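Local atomic coordinates of hypothetical protein MM_2497 (Methanosarcina mazei, PDB entry 2I5E), a protein that probably catalyses the condensation of (2S)-2-phospholactate with GTP to give (2S)-lactyl-2-diphospho-5'-guanosine, a step in the biosynthesis of coenzyme F420. Residues D52-S57 / E78-Y83; R82-K85 / P90-I93; N127-F130 / K136-V139. All blocks are in the same frame, centred on the assembly; numbering follows the deposited sequence.

Contact 1. Residues D52-S57 / E78-Y83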
# COMPACT_ATOMS: atom_id res chain seq x y z
N ASP A 52 11.81 13.64 -18.90
CA ASP A 52 10.86 14.15 -19.87
C ASP A 52 9.43 14.18 -19.28
O ASP A 52 9.04 13.32 -18.44
CB ASP A 52 10.91 13.23 -21.09
CG ASP A 52 12.34 13.05 -21.62
OD1 ASP A 52 13.03 14.07 -21.74
OD2 ASP A 52 12.76 11.92 -21.91
N ILE A 53 8.60 15.11 -19.72
CA ILE A 53 7.23 15.10 -19.25
C ILE A 53 6.51 14.88 -20.51
O ILE A 53 6.77 15.58 -21.42
CB ILE A 53 6.89 16.45 -18.67
CG1 ILE A 53 7.70 16.69 -17.42
CG2 ILE A 53 5.44 16.53 -18.39
CD1 ILE A 53 7.56 18.05 -16.92
N LEU A 54 5.63 13.90 -20.62
CA LEU A 54 4.96 13.67 -21.90
C LEU A 54 3.48 14.05 -21.74
O LEU A 54 2.71 13.42 -20.99
CB LEU A 54 5.17 12.19 -22.26
CG LEU A 54 4.65 11.63 -23.57
CD1 LEU A 54 5.59 12.11 -24.69
CD2 LEU A 54 4.70 10.15 -23.40
N SER A 55 3.12 15.13 -22.41
CA SER A 55 1.89 15.88 -22.20
C SER A 55 1.28 16.22 -23.58
O SER A 55 2.05 16.44 -24.57
CB SER A 55 2.27 17.15 -21.49
OG SER A 55 1.23 18.07 -21.46
N PRO A 56 -0.06 16.21 -23.69
CA PRO A 56 -0.72 16.46 -25.00
C PRO A 56 -0.81 17.94 -25.39
O PRO A 56 -1.14 18.29 -26.54
CB PRO A 56 -2.11 15.84 -24.83
CG PRO A 56 -2.45 16.01 -23.34
CD PRO A 56 -1.05 15.95 -22.61
N SER A 57 -0.49 18.80 -24.41
CA SER A 57 -0.37 20.25 -24.57
C SER A 57 0.62 20.87 -23.60
O SER A 57 0.90 20.33 -22.50
CB SER A 57 -1.73 20.93 -24.30
OG SER A 57 -1.76 21.58 -23.06
N GLU A 78 -0.28 4.89 -26.56
CA GLU A 78 0.35 5.13 -27.85
C GLU A 78 1.57 6.02 -27.72
O GLU A 78 2.64 5.68 -28.22
CB GLU A 78 -0.64 5.75 -28.81
CG GLU A 78 -0.45 5.25 -30.18
CD GLU A 78 -1.77 5.18 -30.94
OE1 GLU A 78 -2.35 6.28 -31.18
OE2 GLU A 78 -2.23 4.02 -31.24
N ALA A 79 1.39 7.17 -27.05
CA ALA A 79 2.49 8.05 -26.72
C ALA A 79 3.64 7.34 -26.01
O ALA A 79 4.83 7.40 -26.45
CB ALA A 79 1.98 9.18 -25.88
N LEU A 80 3.33 6.60 -24.93
CA LEU A 80 4.42 5.93 -24.21
C LEU A 80 5.09 4.89 -25.03
O LEU A 80 6.33 4.65 -24.88
CB LEU A 80 3.98 5.32 -22.84
CG LEU A 80 3.65 6.37 -21.73
CD1 LEU A 80 3.01 5.57 -20.58
CD2 LEU A 80 4.87 7.13 -21.20
N ASN A 81 4.31 4.24 -25.87
CA ASN A 81 4.89 3.15 -26.65
C ASN A 81 5.79 3.68 -27.81
O ASN A 81 6.86 3.09 -28.06
CB ASN A 81 3.81 2.22 -27.14
CG ASN A 81 3.52 1.12 -26.14
OD1 ASN A 81 4.42 0.57 -25.52
ND2 ASN A 81 2.23 0.78 -25.98
N ARG A 82 5.41 4.83 -28.41
CA ARG A 82 6.34 5.61 -29.28
C ARG A 82 7.67 6.07 -28.58
O ARG A 82 8.76 5.80 -29.05
CB ARG A 82 5.57 6.78 -29.90
CG ARG A 82 6.22 7.44 -31.16
CD ARG A 82 5.25 8.48 -31.78
NE ARG A 82 5.64 9.86 -31.46
CZ ARG A 82 5.37 10.92 -32.24
NH1 ARG A 82 4.69 10.76 -33.38
NH2 ARG A 82 5.76 12.16 -31.86
N TYR A 83 7.57 6.65 -27.38
CA TYR A 83 8.72 7.01 -26.58
C TYR A 83 9.61 5.77 -26.31
O TYR A 83 10.83 5.81 -26.48
CB TYR A 83 8.19 7.61 -25.29
CG TYR A 83 9.26 8.15 -24.36
CD1 TYR A 83 9.56 9.49 -24.35
CD2 TYR A 83 9.99 7.30 -23.53
CE1 TYR A 83 10.52 9.97 -23.49
CE2 TYR A 83 10.95 7.79 -22.67
CZ TYR A 83 11.17 9.13 -22.66
OH TYR A 83 12.11 9.62 -21.80
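Y83 and D52 meet at one end of this contact, and L54 settles on A79 and L80 at the other. Together they fasten helix 76-86 to strand 50-55 in the alpha/beta sheet of a GT-A-like nucleotidyltransferase. The helix returns against the strand, with the axes of the short segments 143° apart and 9.9 Å from each other at their closest, a spacing that small and branched aliphatic residues can fill. A79, a residue with nothing beyond CB, lets the helix come close: L54 CD2 lies 3.8 Å from A79 CB. The same methyl, L54 CD2, is 3.7 Å from L80 CD2, with the two leucine side chains running at a slant to each other, so a single branch of L54 makes both apolar contacts. CG of L54 stands anti to the backbone N (chi1 -177°), which carries CD2 out from the sheet to the helix.

The polar pair is different in kind. Y83 OH donates to D52 OD2, which approaches the rim of the ring in its plane, while the carboxylate plane is turned 65° from that of the ring. The modelled separation of Y83 OH and D52 OD2, 2.4 Å, is very short, and its exact value is doubtful. A tyrosine suits the place because its ring spans the apolar layer and still brings a hydroxyl to the carboxylate.

In the next shell, R68 forms a salt bridge with the other carboxylate oxygen, D52 OD1, which should fix the rotation of the group and is likely to favour its ionised form. V7 lies against L54, L80 and Y83. At the end of the strand the chain turns, and there S55 OG donates to S57 O over 2.5 Å.

Contact 2. Residues R82-K85 / P90-I93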
# COMPACT_ATOMS: atom_id res chain seq x y z
N ARG A 82 5.41 4.83 -28.41
CA ARG A 82 6.34 5.61 -29.28
C ARG A 82 7.67 6.07 -28.58
O ARG A 82 8.76 5.80 -29.05
CB ARG A 82 5.57 6.78 -29.90
CG ARG A 82 6.22 7.44 -31.16
CD ARG A 82 5.25 8.48 -31.78
NE ARG A 82 5.64 9.86 -31.46
CZ ARG A 82 5.37 10.92 -32.24
NH1 ARG A 82 4.69 10.76 -33.38
NH2 ARG A 82 5.76 12.16 -31.86
N TYR A 83 7.57 6.65 -27.38
CA TYR A 83 8.72 7.01 -26.58
C TYR A 83 9.61 5.77 -26.31
O TYR A 83 10.83 5.81 -26.48
CB TYR A 83 8.19 7.61 -25.29
CG TYR A 83 9.26 8.15 -24.36
CD1 TYR A 83 9.56 9.49 -24.35
CD2 TYR A 83 9.99 7.30 -23.53
CE1 TYR A 83 10.52 9.97 -23.49
CE2 TYR A 83 10.95 7.79 -22.67
CZ TYR A 83 11.17 9.13 -22.66
OH TYR A 83 12.11 9.62 -21.80
N LEU A 84 9.01 4.67 -25.90
CA LEU A 84 9.76 3.47 -25.72
C LEU A 84 10.54 3.06 -27.00
O LEU A 84 11.71 2.76 -26.89
CB LEU A 84 8.86 2.32 -25.24
CG LEU A 84 8.54 2.24 -23.71
CD1 LEU A 84 7.88 0.87 -23.48
CD2 LEU A 84 9.79 2.33 -22.89
N LYS A 85 9.89 3.05 -28.17
CA LYS A 85 10.54 2.73 -29.48
C LYS A 85 11.80 3.57 -29.83
O LYS A 85 12.71 3.08 -30.50
CB LYS A 85 9.53 2.87 -30.63
CG LYS A 85 8.42 1.80 -30.65
CD LYS A 85 7.42 1.96 -31.86
CE LYS A 85 5.93 1.79 -31.38
NZ LYS A 85 5.57 0.33 -31.17
N PRO A 90 17.77 2.10 -20.76
CA PRO A 90 16.65 1.86 -19.80
C PRO A 90 15.70 3.11 -19.64
O PRO A 90 16.15 4.26 -19.71
CB PRO A 90 17.39 1.54 -18.52
CG PRO A 90 18.77 0.91 -19.01
CD PRO A 90 19.10 1.81 -20.16
N VAL A 91 14.39 2.83 -19.52
CA VAL A 91 13.31 3.86 -19.33
C VAL A 91 12.58 3.59 -18.00
O VAL A 91 12.07 2.50 -17.80
CB VAL A 91 12.28 3.86 -20.56
CG1 VAL A 91 10.99 4.82 -20.33
CG2 VAL A 91 12.97 4.22 -21.88
N LEU A 92 12.54 4.57 -17.09
CA LEU A 92 11.64 4.60 -15.94
C LEU A 92 10.48 5.49 -16.37
O LEU A 92 10.67 6.65 -16.74
CB LEU A 92 12.35 5.26 -14.76
CG LEU A 92 11.63 5.43 -13.43
CD1 LEU A 92 11.25 4.01 -12.90
CD2 LEU A 92 12.57 6.21 -12.45
N ILE A 93 9.29 4.90 -16.42
CA ILE A 93 8.02 5.57 -16.56
C ILE A 93 7.39 5.76 -15.19
O ILE A 93 7.18 4.80 -14.48
CB ILE A 93 7.05 4.74 -17.44
CG1 ILE A 93 7.73 4.37 -18.78
CG2 ILE A 93 5.67 5.43 -17.53
CD1 ILE A 93 6.83 3.33 -19.65
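The ring of Y83 meets V91 with its edge: V91 CG1 lies near the ring plane, 3.8 Å from Y83 CE2, and V91 CG2 stands a little farther off. R5 and V7 of strand 5-9 also touch this tyrosine. Its hydroxyl is engaged with D52, and V91 meets ring carbons, CE2 and CD2. A valine suits the spot because its two short branches can serve two neighbours at once. L84 is the second: L84 CD2 sits 3.7 Å from V91 CB and almost equally near both V91 methyls, as if seated in the crook of the branch. This is the closing half of a beta-alpha-beta crossover, in which helix 76-86 lies on the sheet just before the chain enters strand 91-94, parallel to strand 68-71. V91 CG1 is anti to the backbone N (chi1 173°), and in that position it reaches Y83 and L84 together. With an alanine here both methyls would be gone, which is likely to leave a gap between the ring edge of Y83 and the end of L84. Farther along the strand, L84 CD2 makes a looser approach to I93 CD1, at 4.5 Å.

Contact 3. Residues N127-F130 / K136-V139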
# COMPACT_ATOMS: atom_id res chain seq x y z
N ASN A 127 2.23 2.09 -11.04
CA ASN A 127 2.62 3.43 -10.62
C ASN A 127 4.00 3.84 -11.15
O ASN A 127 4.25 5.01 -11.36
CB ASN A 127 2.58 3.56 -9.06
CG ASN A 127 1.15 3.87 -8.54
OD1 ASN A 127 0.24 4.15 -9.33
ND2 ASN A 127 0.97 3.83 -7.26
N ALA A 128 4.87 2.84 -11.41
CA ALA A 128 6.22 3.11 -11.88
C ALA A 128 6.61 1.82 -12.59
O ALA A 128 6.23 0.74 -12.19
CB ALA A 128 7.18 3.38 -10.61
N LEU A 129 7.34 1.98 -13.70
CA LEU A 129 7.77 0.87 -14.51
C LEU A 129 9.21 1.20 -14.96
O LEU A 129 9.44 2.25 -15.59
CB LEU A 129 6.85 0.76 -15.72
CG LEU A 129 6.76 -0.54 -16.54
CD1 LEU A 129 6.66 -1.83 -15.63
CD2 LEU A 129 5.54 -0.36 -17.43
N PHE A 130 10.15 0.33 -14.60
CA PHE A 130 11.54 0.36 -15.05
C PHE A 130 11.79 -0.82 -16.00
O PHE A 130 11.69 -1.98 -15.63
CB PHE A 130 12.57 0.43 -13.87
CG PHE A 130 14.02 0.63 -14.33
CD1 PHE A 130 14.44 1.81 -14.93
CD2 PHE A 130 14.94 -0.44 -14.26
CE1 PHE A 130 15.76 1.97 -15.42
CE2 PHE A 130 16.25 -0.32 -14.71
CZ PHE A 130 16.67 0.88 -15.28
N LYS A 136 12.15 -4.65 -26.34
CA LYS A 136 11.48 -5.92 -26.04
C LYS A 136 10.22 -5.77 -25.15
O LYS A 136 9.64 -6.77 -24.76
CB LYS A 136 12.46 -6.88 -25.33
CG LYS A 136 13.23 -7.83 -26.26
CD LYS A 136 13.71 -8.99 -25.45
CE LYS A 136 13.57 -10.31 -26.21
NZ LYS A 136 13.73 -11.42 -25.20
N TYR A 137 9.82 -4.54 -24.85
CA TYR A 137 8.71 -4.25 -23.95
C TYR A 137 7.66 -3.39 -24.56
O TYR A 137 7.98 -2.49 -25.33
CB TYR A 137 9.22 -3.61 -22.66
CG TYR A 137 8.22 -3.90 -21.52
CD1 TYR A 137 8.16 -5.17 -20.91
CD2 TYR A 137 7.31 -2.91 -21.09
CE1 TYR A 137 7.22 -5.43 -19.87
CE2 TYR A 137 6.39 -3.15 -20.05
CZ TYR A 137 6.34 -4.40 -19.47
OH TYR A 137 5.42 -4.59 -18.47
N ARG A 138 6.39 -3.64 -24.24
CA ARG A 138 5.26 -2.84 -24.69
C ARG A 138 4.40 -2.47 -23.44
O ARG A 138 4.24 -3.27 -22.58
CB ARG A 138 4.49 -3.67 -25.78
CG ARG A 138 3.02 -3.26 -26.04
CD ARG A 138 2.27 -4.28 -27.02
NE ARG A 138 1.87 -5.54 -26.35
CZ ARG A 138 0.82 -5.66 -25.52
NH1 ARG A 138 0.08 -4.59 -25.26
NH2 ARG A 138 0.50 -6.83 -24.95
N VAL A 139 3.94 -1.24 -23.27
CA VAL A 139 3.12 -0.91 -22.12
C VAL A 139 1.63 -0.92 -22.45
O VAL A 139 1.24 -0.60 -23.60
CB VAL A 139 3.38 0.56 -21.53
CG1 VAL A 139 4.86 0.78 -21.07
CG2 VAL A 139 2.96 1.61 -22.53
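L129 and V139 are the facing residues here, their CA atoms 9.1 Å apart, with strand 126-131 on one side and, on the other, a loop without regular structure that follows it in the chain. The strand has just passed a classic beta bulge, in which N127 and A128 both face V119, and beyond it L129 points to the loop. The touching then rests on L129 and its two methyls. L129 CD2 meets two partners on the loop side, V139 CG1 and Y137 CE2, each 3.9 Å away, while L129 CD1 comes to 4.1 Å from Y137 OH. The leucine and the tyrosine approach from opposite directions, and the methyl meets the ring at a slant. With CG anti to the backbone N (chi1 -161°), L129 sends CD2 toward the loop. V139, whose side chain runs obliquely to that of L129, offers CG1.

From Y137 to V139 the chain is extended. Y137 and V139 turn inward, their apolar surfaces fitting the buried side, where the forked leucine can meet both; the charged R138 between them fits the exposed side. V139 also packs on L80 and L84 of helix 76-86, and L129 on V116 and I118 of the neighbouring strand, which places the contact where loop, helix and sheet converge.

Two polar groups of the loop find partners elsewhere: Y137 OH bonds to the backbone O of H149, and the carbonyl of V139 receives N81 ND2. With no hydrogen bond between the two segments, their fit probably rests on shape and on exclusion of water, while the outside bonds tie the loop to its neighbours.

All three contacts are built from buried residues, apart from the partly exposed L54 of contact 1, and all reach the same sheet. Contacts 1 and 2 share Y83 and helix 76-86, which meets strand 50-55 in one and strand 91-94 in the other. Contact 3 instead lays a loop on strand 126-131, the antiparallel neighbour of 91-94, the two strands being joined by a probable hydrogen bond between I93 N and L129 O. The loop still meets the helix through V139 and N81. Only contact 1 has a hydrogen bond across its segments and a charged residue, D52, taking part; contacts 2 and 3 are purely apolar, continuous through I93 CD1 against V139 CG1.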